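Local coordinates for protein lipase aflb (Neosartorya fumigata, PDB 6IDY) that probably hydrolyses the ester bonds of lipids, as a fungal lipase with an alpha/beta-hydrolase fold, at residues 98-106 against 410-421; 108-116 against 192-200. All blocks are in the same frame, centred on the assembly; numbering follows the deposited sequence.

Interaction 1: 98-106 against 410-421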
ATOM      1  N   ILE A  98       1.612 -11.511 -17.453  1.00 34.27           N
ATOM      2  CA  ILE A  98       1.446 -10.605 -16.314  1.00 32.16           C
ATOM      3  C   ILE A  98       1.366  -9.164 -16.839  1.00 34.48           C
ATOM      4  O   ILE A  98       0.445  -8.443 -16.453  1.00 32.82           O
ATOM      5  CB  ILE A  98       2.497 -10.854 -15.189  1.00 34.76           C
ATOM      6  CG1 ILE A  98       2.269 -12.259 -14.566  1.00 35.48           C
ATOM      7  CG2 ILE A  98       2.429  -9.753 -14.102  1.00 33.73           C
ATOM      8  CD1 ILE A  98       3.374 -12.815 -13.676  1.00 43.02           C
ATOM      9  N   LEU A  99       2.260  -8.790 -17.794  1.00 31.87           N
ATOM     10  CA  LEU A  99       2.268  -7.476 -18.449  1.00 31.97           C
ATOM     11  C   LEU A  99       0.917  -7.180 -19.112  1.00 37.20           C
ATOM     12  O   LEU A  99       0.405  -6.068 -18.972  1.00 37.18           O
ATOM     13  CB  LEU A  99       3.387  -7.370 -19.507  1.00 32.78           C
ATOM     14  CG  LEU A  99       4.791  -7.004 -19.021  1.00 37.10           C
ATOM     15  CD1 LEU A  99       5.790  -7.053 -20.165  1.00 37.80           C
ATOM     16  CD2 LEU A  99       4.823  -5.627 -18.378  1.00 37.04           C
ATOM     17  N   SER A 100       0.335  -8.185 -19.803  1.00 34.58           N
ATOM     18  CA  SER A 100      -0.965  -8.080 -20.471  1.00 35.15           C
ATOM     19  C   SER A 100      -2.073  -7.785 -19.461  1.00 37.92           C
ATOM     20  O   SER A 100      -2.909  -6.921 -19.722  1.00 37.76           O
ATOM     21  CB  SER A 100      -1.274  -9.353 -21.255  1.00 40.00           C
ATOM     22  OG  SER A 100      -2.519  -9.268 -21.926  1.00 51.59           O
ATOM     23  N   PHE A 101      -2.051  -8.474 -18.296  1.00 33.89           N
ATOM     24  CA  PHE A 101      -3.015  -8.292 -17.209  1.00 32.50           C
ATOM     25  C   PHE A 101      -2.877  -6.888 -16.606  1.00 35.90           C
ATOM     26  O   PHE A 101      -3.883  -6.194 -16.455  1.00 37.13           O
ATOM     27  CB  PHE A 101      -2.853  -9.390 -16.136  1.00 33.84           C
ATOM     28  CG  PHE A 101      -3.724  -9.231 -14.906  1.00 34.79           C
ATOM     29  CD1 PHE A 101      -5.083  -9.526 -14.953  1.00 37.80           C
ATOM     30  CD2 PHE A 101      -3.182  -8.805 -13.700  1.00 35.68           C
ATOM     31  CE1 PHE A 101      -5.886  -9.385 -13.816  1.00 38.15           C
ATOM     32  CE2 PHE A 101      -3.986  -8.662 -12.564  1.00 38.11           C
ATOM     33  CZ  PHE A 101      -5.333  -8.950 -12.631  1.00 36.60           C
ATOM     34  N   LEU A 102      -1.634  -6.468 -16.292  1.00 30.84           N
ATOM     35  CA  LEU A 102      -1.327  -5.145 -15.732  1.00 29.23           C
ATOM     36  C   LEU A 102      -1.710  -4.024 -16.705  1.00 32.25           C
ATOM     37  O   LEU A 102      -2.145  -2.957 -16.266  1.00 30.09           O
ATOM     38  CB  LEU A 102       0.167  -5.033 -15.372  1.00 28.57           C
ATOM     39  CG  LEU A 102       0.708  -5.948 -14.263  1.00 31.46           C
ATOM     40  CD1 LEU A 102       2.215  -5.937 -14.262  1.00 30.38           C
ATOM     41  CD2 LEU A 102       0.194  -5.543 -12.876  1.00 32.13           C
ATOM     42  N   ASN A 103      -1.565  -4.279 -18.027  1.00 29.82           N
ATOM     43  CA  ASN A 103      -1.894  -3.327 -19.092  1.00 30.09           C
ATOM     44  C   ASN A 103      -3.375  -2.912 -19.100  1.00 34.68           C
ATOM     45  O   ASN A 103      -3.674  -1.756 -19.401  1.00 34.65           O
ATOM     46  CB  ASN A 103      -1.450  -3.850 -20.462  1.00 31.16           C
ATOM     47  CG  ASN A 103      -1.555  -2.844 -21.587  1.00 49.40           C
ATOM     48  OD1 ASN A 103      -1.014  -1.735 -21.524  1.00 40.15           O
ATOM     49  ND2 ASN A 103      -2.249  -3.219 -22.646  1.00 40.27           N
ATOM     50  N   GLY A 104      -4.265  -3.838 -18.735  1.00 31.54           N
ATOM     51  CA  GLY A 104      -5.703  -3.587 -18.691  1.00 31.51           C
ATOM     52  C   GLY A 104      -6.276  -3.277 -17.322  1.00 35.63           C
ATOM     53  O   GLY A 104      -7.461  -3.532 -17.093  1.00 35.78           O
ATOM     54  N   TYR A 105      -5.458  -2.696 -16.411  1.00 32.09           N
ATOM     55  CA  TYR A 105      -5.853  -2.372 -15.029  1.00 31.57           C
ATOM     56  C   TYR A 105      -7.004  -1.346 -14.916  1.00 39.04           C
ATOM     57  O   TYR A 105      -7.821  -1.476 -14.005  1.00 38.06           O
ATOM     58  CB  TYR A 105      -4.631  -1.927 -14.182  1.00 30.71           C
ATOM     59  CG  TYR A 105      -4.216  -0.480 -14.370  1.00 29.81           C
ATOM     60  CD1 TYR A 105      -3.477  -0.085 -15.481  1.00 31.32           C
ATOM     61  CD2 TYR A 105      -4.575   0.495 -13.445  1.00 29.55           C
ATOM     62  CE1 TYR A 105      -3.114   1.248 -15.673  1.00 30.48           C
ATOM     63  CE2 TYR A 105      -4.222   1.832 -13.628  1.00 29.82           C
ATOM     64  CZ  TYR A 105      -3.487   2.204 -14.742  1.00 35.03           C
ATOM     65  OH  TYR A 105      -3.115   3.516 -14.914  1.00 32.57           O
ATOM     66  N   LEU A 106      -7.047  -0.321 -15.805  1.00 38.97           N
ATOM     67  CA  LEU A 106      -8.071   0.736 -15.771  1.00 40.37           C
ATOM     68  C   LEU A 106      -9.500   0.249 -15.966  1.00 48.13           C
ATOM     69  O   LEU A 106     -10.413   0.760 -15.319  1.00 48.72           O
ATOM     70  CB  LEU A 106      -7.770   1.852 -16.778  1.00 40.81           C
ATOM     71  CG  LEU A 106      -6.721   2.892 -16.405  1.00 45.06           C
ATOM     72  CD1 LEU A 106      -6.559   3.871 -17.525  1.00 45.79           C
ATOM     73  CD2 LEU A 106      -7.107   3.666 -15.142  1.00 46.28           C
ATOM     74  N   GLY A 410       4.052 -10.272 -10.320  1.00 24.42           N
ATOM     75  CA  GLY A 410       2.908  -9.375 -10.418  1.00 24.02           C
ATOM     76  C   GLY A 410       2.983  -8.210  -9.453  1.00 27.38           C
ATOM     77  O   GLY A 410       2.674  -7.078  -9.836  1.00 26.56           O
ATOM     78  N   THR A 411       3.410  -8.474  -8.199  1.00 23.86           N
ATOM     79  CA  THR A 411       3.595  -7.442  -7.162  1.00 22.60           C
ATOM     80  C   THR A 411       4.671  -6.438  -7.608  1.00 26.02           C
ATOM     81  O   THR A 411       4.509  -5.240  -7.420  1.00 25.95           O
ATOM     82  CB  THR A 411       3.907  -8.088  -5.806  1.00 27.79           C
ATOM     83  OG1 THR A 411       2.823  -8.944  -5.440  1.00 27.51           O
ATOM     84  CG2 THR A 411       4.155  -7.065  -4.695  1.00 23.97           C
ATOM     85  N   GLU A 412       5.754  -6.930  -8.210  1.00 22.96           N
ATOM     86  CA  GLU A 412       6.833  -6.091  -8.730  1.00 22.35           C
ATOM     87  C   GLU A 412       6.356  -5.243  -9.915  1.00 26.60           C
ATOM     88  O   GLU A 412       6.719  -4.068 -10.013  1.00 25.71           O
ATOM     89  CB  GLU A 412       8.060  -6.952  -9.114  1.00 23.63           C
ATOM     90  CG  GLU A 412       8.896  -7.374  -7.910  1.00 26.63           C
ATOM     91  CD  GLU A 412       9.331  -6.249  -6.986  1.00 28.00           C
ATOM     92  OE1 GLU A 412       9.596  -5.137  -7.491  1.00 25.93           O
ATOM     93  OE2 GLU A 412       9.413  -6.474  -5.758  1.00 23.13           O
ATOM     94  N   GLY A 413       5.503  -5.834 -10.758  1.00 24.07           N
ATOM     95  CA  GLY A 413       4.907  -5.185 -11.921  1.00 24.23           C
ATOM     96  C   GLY A 413       4.029  -3.985 -11.604  1.00 27.59           C
ATOM     97  O   GLY A 413       3.744  -3.191 -12.501  1.00 27.87           O
ATOM     98  N   LEU A 414       3.605  -3.829 -10.324  1.00 22.38           N
ATOM     99  CA  LEU A 414       2.782  -2.713  -9.835  1.00 21.55           C
ATOM    100  C   LEU A 414       3.447  -1.351 -10.024  1.00 25.13           C
ATOM    101  O   LEU A 414       2.748  -0.341 -10.148  1.00 24.59           O
ATOM    102  CB  LEU A 414       2.439  -2.885  -8.347  1.00 21.36           C
ATOM    103  CG  LEU A 414       1.609  -4.092  -7.944  1.00 27.00           C
ATOM    104  CD1 LEU A 414       1.512  -4.178  -6.420  1.00 26.82           C
ATOM    105  CD2 LEU A 414       0.235  -4.080  -8.615  1.00 29.60           C
ATOM    106  N   LEU A 415       4.792  -1.323 -10.017  1.00 21.95           N
ATOM    107  CA  LEU A 415       5.589  -0.114 -10.205  1.00 22.35           C
ATOM    108  C   LEU A 415       5.319   0.519 -11.555  1.00 26.25           C
ATOM    109  O   LEU A 415       5.404   1.739 -11.682  1.00 25.00           O
ATOM    110  CB  LEU A 415       7.086  -0.420 -10.057  1.00 23.04           C
ATOM    111  CG  LEU A 415       7.558  -0.814  -8.656  1.00 28.40           C
ATOM    112  CD1 LEU A 415       8.978  -1.278  -8.698  1.00 29.10           C
ATOM    113  CD2 LEU A 415       7.402   0.326  -7.661  1.00 29.50           C
ATOM    114  N   LEU A 416       4.965  -0.313 -12.556  1.00 24.05           N
ATOM    115  CA  LEU A 416       4.641   0.136 -13.910  1.00 24.44           C
ATOM    116  C   LEU A 416       3.322   0.903 -13.914  1.00 26.78           C
ATOM    117  O   LEU A 416       3.203   1.920 -14.592  1.00 26.60           O
ATOM    118  CB  LEU A 416       4.603  -1.048 -14.887  1.00 25.50           C
ATOM    119  CG  LEU A 416       5.855  -1.945 -14.927  1.00 31.33           C
ATOM    120  CD1 LEU A 416       5.584  -3.205 -15.730  1.00 32.23           C
ATOM    121  CD2 LEU A 416       7.070  -1.202 -15.506  1.00 34.62           C
ATOM    122  N   ILE A 417       2.351   0.444 -13.117  1.00 23.22           N
ATOM    123  CA  ILE A 417       1.063   1.124 -12.963  1.00 22.12           C
ATOM    124  C   ILE A 417       1.287   2.427 -12.178  1.00 23.82           C
ATOM    125  O   ILE A 417       0.799   3.487 -12.591  1.00 22.86           O
ATOM    126  CB  ILE A 417       0.004   0.202 -12.299  1.00 24.46           C
ATOM    127  CG1 ILE A 417      -0.378  -0.951 -13.244  1.00 25.80           C
ATOM    128  CG2 ILE A 417      -1.233   1.006 -11.875  1.00 23.88           C
ATOM    129  CD1 ILE A 417      -1.158  -2.074 -12.578  1.00 32.89           C
ATOM    130  N   ALA A 418       2.063   2.343 -11.073  1.00 19.12           N
ATOM    131  CA  ALA A 418       2.383   3.501 -10.238  1.00 18.66           C
ATOM    132  C   ALA A 418       3.005   4.632 -11.070  1.00 23.68           C
ATOM    133  O   ALA A 418       2.586   5.782 -10.923  1.00 23.66           O
ATOM    134  CB  ALA A 418       3.289   3.103  -9.079  1.00 18.43           C
ATOM    135  N   LEU A 419       3.918   4.293 -12.013  1.00 21.12           N
ATOM    136  CA  LEU A 419       4.543   5.283 -12.886  1.00 21.96           C
ATOM    137  C   LEU A 419       3.526   5.921 -13.828  1.00 25.87           C
ATOM    138  O   LEU A 419       3.494   7.147 -13.934  1.00 24.51           O
ATOM    139  CB  LEU A 419       5.732   4.711 -13.684  1.00 22.63           C
ATOM    140  CG  LEU A 419       6.490   5.743 -14.543  1.00 27.39           C
ATOM    141  CD1 LEU A 419       7.153   6.815 -13.681  1.00 26.37           C
ATOM    142  CD2 LEU A 419       7.485   5.076 -15.451  1.00 28.51           C
ATOM    143  N   ALA A 420       2.690   5.090 -14.488  1.00 22.38           N
ATOM    144  CA  ALA A 420       1.642   5.547 -15.396  1.00 22.17           C
ATOM    145  C   ALA A 420       0.682   6.503 -14.680  1.00 25.55           C
ATOM    146  O   ALA A 420       0.416   7.579 -15.204  1.00 25.48           O
ATOM    147  CB  ALA A 420       0.880   4.355 -15.951  1.00 23.15           C
ATOM    148  N   GLU A 421       0.212   6.140 -13.462  1.00 21.62           N
ATOM    149  CA  GLU A 421      -0.690   6.983 -12.669  1.00 20.82           C
ATOM    150  C   GLU A 421      -0.041   8.327 -12.282  1.00 25.70           C
ATOM    151  O   GLU A 421      -0.689   9.372 -12.405  1.00 25.79           O
ATOM    152  CB  GLU A 421      -1.192   6.238 -11.419  1.00 21.20           C
ATOM    153  CG  GLU A 421      -2.259   5.186 -11.698  1.00 26.28           C
ATOM    154  CD  GLU A 421      -3.610   5.704 -12.154  1.00 36.21           C
ATOM    155  OE1 GLU A 421      -4.018   6.798 -11.706  1.00 30.09           O
ATOM    156  OE2 GLU A 421      -4.260   5.017 -12.969  1.00 36.28           O
TER
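The shortest polar bond between 98-106 and 410-421 runs from Y105 to E421: the phenol OH donates to E421 OE2 at 2.7 Å. The carboxylate oxygen takes it on its anti side, with the hydroxyl 28° out of the carboxylate plane. OE2 sits in the ring plane at its edge, and ring and carboxylate planes stand 85° apart, so the carboxylate comes up to the ring's edge with its own plane almost perpendicular to the ring's. The E421 chain, bent at its second torsion, brings OE2 to the hydroxyl. With CG between its backbone N and carbonyl carbon (chi1 81°), Y105 lays its ring alongside I417, the two side chains sliding past each other in opposite directions.

I417 CG2 lies over one ring face, 3.8 Å from the centroid of the Y105 ring and close to its normal, a CH-pi contact. L106 CG lies over the opposite face, which together with the bond at the rim restricts how the ring can turn. The other branch of I417 reaches L102, where I417 CD1 and L102 CD2 are 3.7 Å apart and the two side chains cross at about a right angle.

Further along, side chains meet bare backbone. L102 CD1 approaches G413 CA to 3.6 Å, and I98 CG2 reaches G410 CA at 3.7 Å; because both partners are glycines, these methyls press directly on the main chain. L99 CD2 and L416 CD1, 3.7 Å apart, add an apolar contact.

T175 of helix 173-178 touches L102, Y105 and I417, while helix 16-24 packs on Y105, L106 and A420. The geometry is that of buried helix packing extended by the turn that follows helix 96-103, both laid against the late helices 405-412 and 414-424, in the helical part surrounding the central sheet of an alpha/beta-hydrolase-type lipase.

Interaction 2: 108-116 against 192-200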
ATOM      1  N   LEU A 108     -10.377  -2.969 -15.460  1.00 47.20           N
ATOM      2  CA  LEU A 108     -10.542  -4.127 -14.577  1.00 47.08           C
ATOM      3  C   LEU A 108     -11.581  -3.831 -13.485  1.00 50.04           C
ATOM      4  O   LEU A 108     -11.506  -2.789 -12.824  1.00 48.75           O
ATOM      5  CB  LEU A 108      -9.184  -4.530 -13.958  1.00 46.78           C
ATOM      6  CG  LEU A 108      -9.149  -5.773 -13.064  1.00 51.79           C
ATOM      7  CD1 LEU A 108      -9.055  -7.048 -13.888  1.00 53.12           C
ATOM      8  CD2 LEU A 108      -7.983  -5.709 -12.094  1.00 53.98           C
ATOM      9  N   ASP A 109     -12.550  -4.753 -13.311  1.00 46.74           N
ATOM     10  CA  ASP A 109     -13.633  -4.651 -12.325  1.00 46.06           C
ATOM     11  C   ASP A 109     -13.147  -4.543 -10.876  1.00 45.44           C
ATOM     12  O   ASP A 109     -13.779  -3.845 -10.085  1.00 43.85           O
ATOM     13  CB  ASP A 109     -14.638  -5.805 -12.482  1.00 49.60           C
ATOM     14  CG  ASP A 109     -15.404  -5.813 -13.797  1.00 69.36           C
ATOM     15  OD1 ASP A 109     -15.655  -4.716 -14.352  1.00 71.19           O
ATOM     16  OD2 ASP A 109     -15.771  -6.917 -14.263  1.00 79.15           O
ATOM     17  N   LEU A 110     -12.012  -5.195 -10.542  1.00 40.00           N
ATOM     18  CA  LEU A 110     -11.416  -5.170  -9.198  1.00 38.59           C
ATOM     19  C   LEU A 110     -10.908  -3.773  -8.791  1.00 37.30           C
ATOM     20  O   LEU A 110     -10.767  -3.510  -7.598  1.00 35.28           O
ATOM     21  CB  LEU A 110     -10.256  -6.185  -9.066  1.00 39.45           C
ATOM     22  CG  LEU A 110     -10.457  -7.619  -9.577  1.00 46.66           C
ATOM     23  CD1 LEU A 110      -9.160  -8.399  -9.494  1.00 47.11           C
ATOM     24  CD2 LEU A 110     -11.580  -8.350  -8.825  1.00 50.55           C
ATOM     25  N   ASN A 111     -10.615  -2.898  -9.775  1.00 32.02           N
ATOM     26  CA  ASN A 111     -10.102  -1.545  -9.529  1.00 30.74           C
ATOM     27  C   ASN A 111     -11.188  -0.463  -9.532  1.00 33.42           C
ATOM     28  O   ASN A 111     -10.890   0.705  -9.293  1.00 32.39           O
ATOM     29  CB  ASN A 111      -8.992  -1.204 -10.528  1.00 27.30           C
ATOM     30  CG  ASN A 111      -7.761  -2.046 -10.369  1.00 37.87           C
ATOM     31  OD1 ASN A 111      -7.410  -2.483  -9.276  1.00 29.84           O
ATOM     32  ND2 ASN A 111      -7.065  -2.283 -11.458  1.00 32.90           N
ATOM     33  N   SER A 112     -12.442  -0.859  -9.774  1.00 29.39           N
ATOM     34  CA  SER A 112     -13.586   0.040  -9.837  1.00 28.96           C
ATOM     35  C   SER A 112     -13.768   0.919  -8.589  1.00 31.11           C
ATOM     36  O   SER A 112     -13.600   0.455  -7.458  1.00 29.56           O
ATOM     37  CB  SER A 112     -14.862  -0.748 -10.116  1.00 31.60           C
ATOM     38  OG  SER A 112     -16.015   0.074 -10.059  1.00 41.00           O
ATOM     39  N   ILE A 113     -14.088   2.196  -8.826  1.00 26.97           N
ATOM     40  CA  ILE A 113     -14.407   3.181  -7.791  1.00 26.01           C
ATOM     41  C   ILE A 113     -15.930   3.434  -7.877  1.00 30.07           C
ATOM     42  O   ILE A 113     -16.448   4.339  -7.230  1.00 29.70           O
ATOM     43  CB  ILE A 113     -13.536   4.484  -7.874  1.00 28.27           C
ATOM     44  CG1 ILE A 113     -13.818   5.325  -9.147  1.00 28.80           C
ATOM     45  CG2 ILE A 113     -12.041   4.166  -7.732  1.00 28.80           C
ATOM     46  CD1 ILE A 113     -13.542   6.841  -9.003  1.00 30.44           C
ATOM     47  N   HIS A 114     -16.635   2.598  -8.668  1.00 27.40           N
ATOM     48  CA  HIS A 114     -18.077   2.682  -8.905  1.00 28.88           C
ATOM     49  C   HIS A 114     -18.815   1.392  -8.518  1.00 32.78           C
ATOM     50  O   HIS A 114     -19.713   0.950  -9.229  1.00 32.32           O
ATOM     51  CB  HIS A 114     -18.361   3.085 -10.368  1.00 30.88           C
ATOM     52  CG  HIS A 114     -17.737   4.389 -10.759  1.00 34.64           C
ATOM     53  ND1 HIS A 114     -18.115   5.581 -10.160  1.00 36.66           N
ATOM     54  CD2 HIS A 114     -16.772   4.646 -11.671  1.00 36.33           C
ATOM     55  CE1 HIS A 114     -17.368   6.517 -10.722  1.00 35.83           C
ATOM     56  NE2 HIS A 114     -16.551   6.004 -11.641  1.00 36.14           N
ATOM     57  N   ASN A 115     -18.440   0.803  -7.370  1.00 29.92           N
ATOM     58  CA  ASN A 115     -19.063  -0.413  -6.842  1.00 29.55           C
ATOM     59  C   ASN A 115     -20.464  -0.107  -6.339  1.00 33.34           C
ATOM     60  O   ASN A 115     -20.720   1.003  -5.873  1.00 32.56           O
ATOM     61  CB  ASN A 115     -18.216  -1.004  -5.724  1.00 27.71           C
ATOM     62  CG  ASN A 115     -16.814  -1.356  -6.157  1.00 33.99           C
ATOM     63  OD1 ASN A 115     -16.575  -2.383  -6.799  1.00 27.04           O
ATOM     64  ND2 ASN A 115     -15.859  -0.504  -5.824  1.00 20.81           N
ATOM     65  N   ARG A 116     -21.376  -1.075  -6.456  1.00 31.25           N
ATOM     66  CA  ARG A 116     -22.766  -0.898  -6.033  1.00 32.17           C
ATOM     67  C   ARG A 116     -23.022  -1.671  -4.748  1.00 36.32           C
ATOM     68  O   ARG A 116     -23.276  -2.877  -4.766  1.00 36.55           O
ATOM     69  CB  ARG A 116     -23.749  -1.266  -7.165  1.00 33.66           C
ATOM     70  CG  ARG A 116     -23.524  -0.489  -8.474  1.00 48.45           C
ATOM     71  CD  ARG A 116     -24.185   0.882  -8.470  1.00 65.18           C
ATOM     72  NE  ARG A 116     -23.705   1.736  -9.560  1.00 76.35           N
ATOM     73  CZ  ARG A 116     -22.765   2.670  -9.431  1.00 87.85           C
ATOM     74  NH1 ARG A 116     -22.189   2.887  -8.252  1.00 72.37           N
ATOM     75  NH2 ARG A 116     -22.397   3.398 -10.477  1.00 72.72           N
ATOM     76  N   VAL A 192     -11.626 -10.604   3.084  1.00 22.40           N
ATOM     77  CA  VAL A 192     -11.086  -9.397   2.470  1.00 21.81           C
ATOM     78  C   VAL A 192     -12.105  -8.574   1.669  1.00 27.37           C
ATOM     79  O   VAL A 192     -12.999  -9.103   1.006  1.00 28.06           O
ATOM     80  CB  VAL A 192      -9.808  -9.657   1.622  1.00 25.46           C
ATOM     81  CG1 VAL A 192      -8.673 -10.226   2.478  1.00 25.31           C
ATOM     82  CG2 VAL A 192     -10.086 -10.546   0.404  1.00 25.87           C
ATOM     83  N   VAL A 193     -11.930  -7.258   1.757  1.00 23.74           N
ATOM     84  CA  VAL A 193     -12.595  -6.229   0.964  1.00 23.94           C
ATOM     85  C   VAL A 193     -11.464  -5.276   0.598  1.00 27.32           C
ATOM     86  O   VAL A 193     -10.478  -5.196   1.339  1.00 25.48           O
ATOM     87  CB  VAL A 193     -13.797  -5.499   1.642  1.00 27.60           C
ATOM     88  CG1 VAL A 193     -14.970  -6.443   1.877  1.00 27.39           C
ATOM     89  CG2 VAL A 193     -13.393  -4.787   2.930  1.00 26.96           C
ATOM     90  N   TRP A 194     -11.552  -4.599  -0.537  1.00 25.46           N
ATOM     91  CA  TRP A 194     -10.481  -3.649  -0.829  1.00 25.26           C
ATOM     92  C   TRP A 194     -11.033  -2.288  -1.204  1.00 27.91           C
ATOM     93  O   TRP A 194     -12.136  -2.160  -1.731  1.00 27.44           O
ATOM     94  CB  TRP A 194      -9.440  -4.169  -1.827  1.00 24.16           C
ATOM     95  CG  TRP A 194      -9.990  -4.744  -3.089  1.00 26.08           C
ATOM     96  CD1 TRP A 194     -10.249  -4.074  -4.247  1.00 29.20           C
ATOM     97  CD2 TRP A 194     -10.225  -6.133  -3.363  1.00 26.55           C
ATOM     98  NE1 TRP A 194     -10.689  -4.952  -5.212  1.00 29.75           N
ATOM     99  CE2 TRP A 194     -10.676  -6.225  -4.699  1.00 31.49           C
ATOM    100  CE3 TRP A 194     -10.142  -7.307  -2.594  1.00 27.77           C
ATOM    101  CZ2 TRP A 194     -11.013  -7.451  -5.294  1.00 31.39           C
ATOM    102  CZ3 TRP A 194     -10.488  -8.515  -3.177  1.00 30.04           C
ATOM    103  CH2 TRP A 194     -10.922  -8.580  -4.510  1.00 31.46           C
ATOM    104  N   LEU A 195     -10.275  -1.263  -0.855  1.00 24.65           N
ATOM    105  CA  LEU A 195     -10.677   0.107  -1.061  1.00 23.79           C
ATOM    106  C   LEU A 195      -9.964   0.717  -2.252  1.00 28.01           C
ATOM    107  O   LEU A 195      -8.766   0.960  -2.196  1.00 27.33           O
ATOM    108  CB  LEU A 195     -10.406   0.880   0.235  1.00 22.93           C
ATOM    109  CG  LEU A 195     -10.843   2.324   0.318  1.00 26.82           C
ATOM    110  CD1 LEU A 195     -12.370   2.448   0.364  1.00 27.64           C
ATOM    111  CD2 LEU A 195     -10.238   2.957   1.540  1.00 27.42           C
ATOM    112  N   ASN A 196     -10.692   0.944  -3.342  1.00 25.05           N
ATOM    113  CA  ASN A 196     -10.085   1.590  -4.498  1.00 24.71           C
ATOM    114  C   ASN A 196     -10.242   3.095  -4.296  1.00 28.25           C
ATOM    115  O   ASN A 196     -11.325   3.639  -4.525  1.00 28.40           O
ATOM    116  CB  ASN A 196     -10.715   1.111  -5.803  1.00 21.37           C
ATOM    117  CG  ASN A 196     -10.427  -0.337  -6.105  1.00 33.38           C
ATOM    118  OD1 ASN A 196      -9.272  -0.777  -6.120  1.00 22.85           O
ATOM    119  ND2 ASN A 196     -11.476  -1.108  -6.357  1.00 23.57           N
ATOM    120  N   ILE A 197      -9.184   3.745  -3.780  1.00 23.62           N
ATOM    121  CA  ILE A 197      -9.178   5.189  -3.527  1.00 23.24           C
ATOM    122  C   ILE A 197      -9.137   5.937  -4.870  1.00 28.35           C
ATOM    123  O   ILE A 197      -8.245   5.657  -5.675  1.00 27.66           O
ATOM    124  CB  ILE A 197      -8.038   5.612  -2.550  1.00 25.62           C
ATOM    125  CG1 ILE A 197      -8.233   4.948  -1.153  1.00 26.21           C
ATOM    126  CG2 ILE A 197      -7.929   7.149  -2.443  1.00 24.27           C
ATOM    127  CD1 ILE A 197      -7.033   5.049  -0.168  1.00 27.62           C
ATOM    128  N   PRO A 198     -10.120   6.837  -5.155  1.00 26.10           N
ATOM    129  CA  PRO A 198     -10.113   7.567  -6.441  1.00 26.37           C
ATOM    130  C   PRO A 198      -8.820   8.344  -6.679  1.00 29.41           C
ATOM    131  O   PRO A 198      -8.216   8.855  -5.729  1.00 27.76           O
ATOM    132  CB  PRO A 198     -11.330   8.500  -6.334  1.00 28.68           C
ATOM    133  CG  PRO A 198     -12.214   7.860  -5.300  1.00 32.83           C
ATOM    134  CD  PRO A 198     -11.265   7.249  -4.313  1.00 27.67           C
ATOM    135  N   GLN A 199      -8.377   8.385  -7.955  1.00 26.17           N
ATOM    136  CA  GLN A 199      -7.137   9.022  -8.422  1.00 25.33           C
ATOM    137  C   GLN A 199      -5.916   8.239  -7.899  1.00 27.25           C
ATOM    138  O   GLN A 199      -4.814   8.786  -7.786  1.00 26.37           O
ATOM    139  CB  GLN A 199      -7.083  10.534  -8.061  1.00 26.75           C
ATOM    140  CG  GLN A 199      -8.046  11.437  -8.852  1.00 41.60           C
ATOM    141  CD  GLN A 199      -9.518  11.176  -8.612  1.00 64.03           C
ATOM    142  OE1 GLN A 199     -10.212  10.595  -9.454  1.00 64.17           O
ATOM    143  NE2 GLN A 199     -10.034  11.595  -7.468  1.00 54.93           N
ATOM    144  N   ALA A 200      -6.138   6.945  -7.573  1.00 23.02           N
ATOM    145  CA  ALA A 200      -5.144   5.987  -7.081  1.00 22.35           C
ATOM    146  C   ALA A 200      -4.249   6.560  -5.973  1.00 24.86           C
ATOM    147  O   ALA A 200      -3.021   6.525  -6.084  1.00 23.62           O
ATOM    148  CB  ALA A 200      -4.309   5.450  -8.249  1.00 23.20           C
TER
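Strand 190-195 belongs to the central, largely parallel sheet, and the chain leaving its C-terminal end is met here by the loop after helix 96-103, which makes a 3-10 turn at 109-111. Three side-chain N-H bonds to loop carbonyls define the contact. L110 O accepts two of them. W194 NE1 bonds it at 2.8 Å, lying in the carbonyl plane on a lone pair, with the oxygen at the indole edge near the ring plane. N196 ND2 also reaches L110 O at 2.8 Å, but this donor is tilted 33° from the carbonyl plane. The same ND2 spans to S112 O at 2.9 Å, with a more bent N-H...O angle of 139°, so one amide nitrogen bridges the carbonyl of the turn's L110 and that of S112 just beyond it. N196 OD1 accepts from G174 N, which fixes the amide from its other end and satisfies both of its polar atoms.

The indole of W194 leaves the strand with CG between its backbone N and carbonyl carbon (chi1 50°), and this rotamer carries its edge out to the turn. L110 CD2 then packs on W194 CZ2 at 3.7 Å, an apolar contact next to the bond. W194 also meets the ring of H148, the planes being nearly parallel.

On the far side of N196, the two branches of I113 divide the work. CG2 of I113 lies 3.3 Å from N196 O, while CD1 of I113 rests on P198 CB at 3.8 Å. Beside it an ST turn shapes the backbone, S112 OG accepting from H114 N at 2.9 Å. Side-chain amide and indole groups binding loop carbonyls thus tie an excursion of the chain to a strand's C-terminal end, the edge of the sheet where alpha/beta hydrolases build their active sites.

In the fold
Interaction 1 is a buried contact of a helix and the turn after it with the late helices, mostly methyl against methyl, ring or glycine backbone, with one phenol-carboxylate bond at its end. Interaction 2 is only partly buried and rests on polar side chains gripping loop carbonyls at a strand end. Their first segments are nearly continuous, 98-106 leading into 108-116, while 192-200 falls between the two segments of interaction 1; their centres lie 15 Å apart. They touch where N111 ND2 probably donates to Y105 O at 2.8 Å, where F101 packs on L108, and where E421 meets A200. Helix 173-178 touches both contacts, T175 meeting side chains of each.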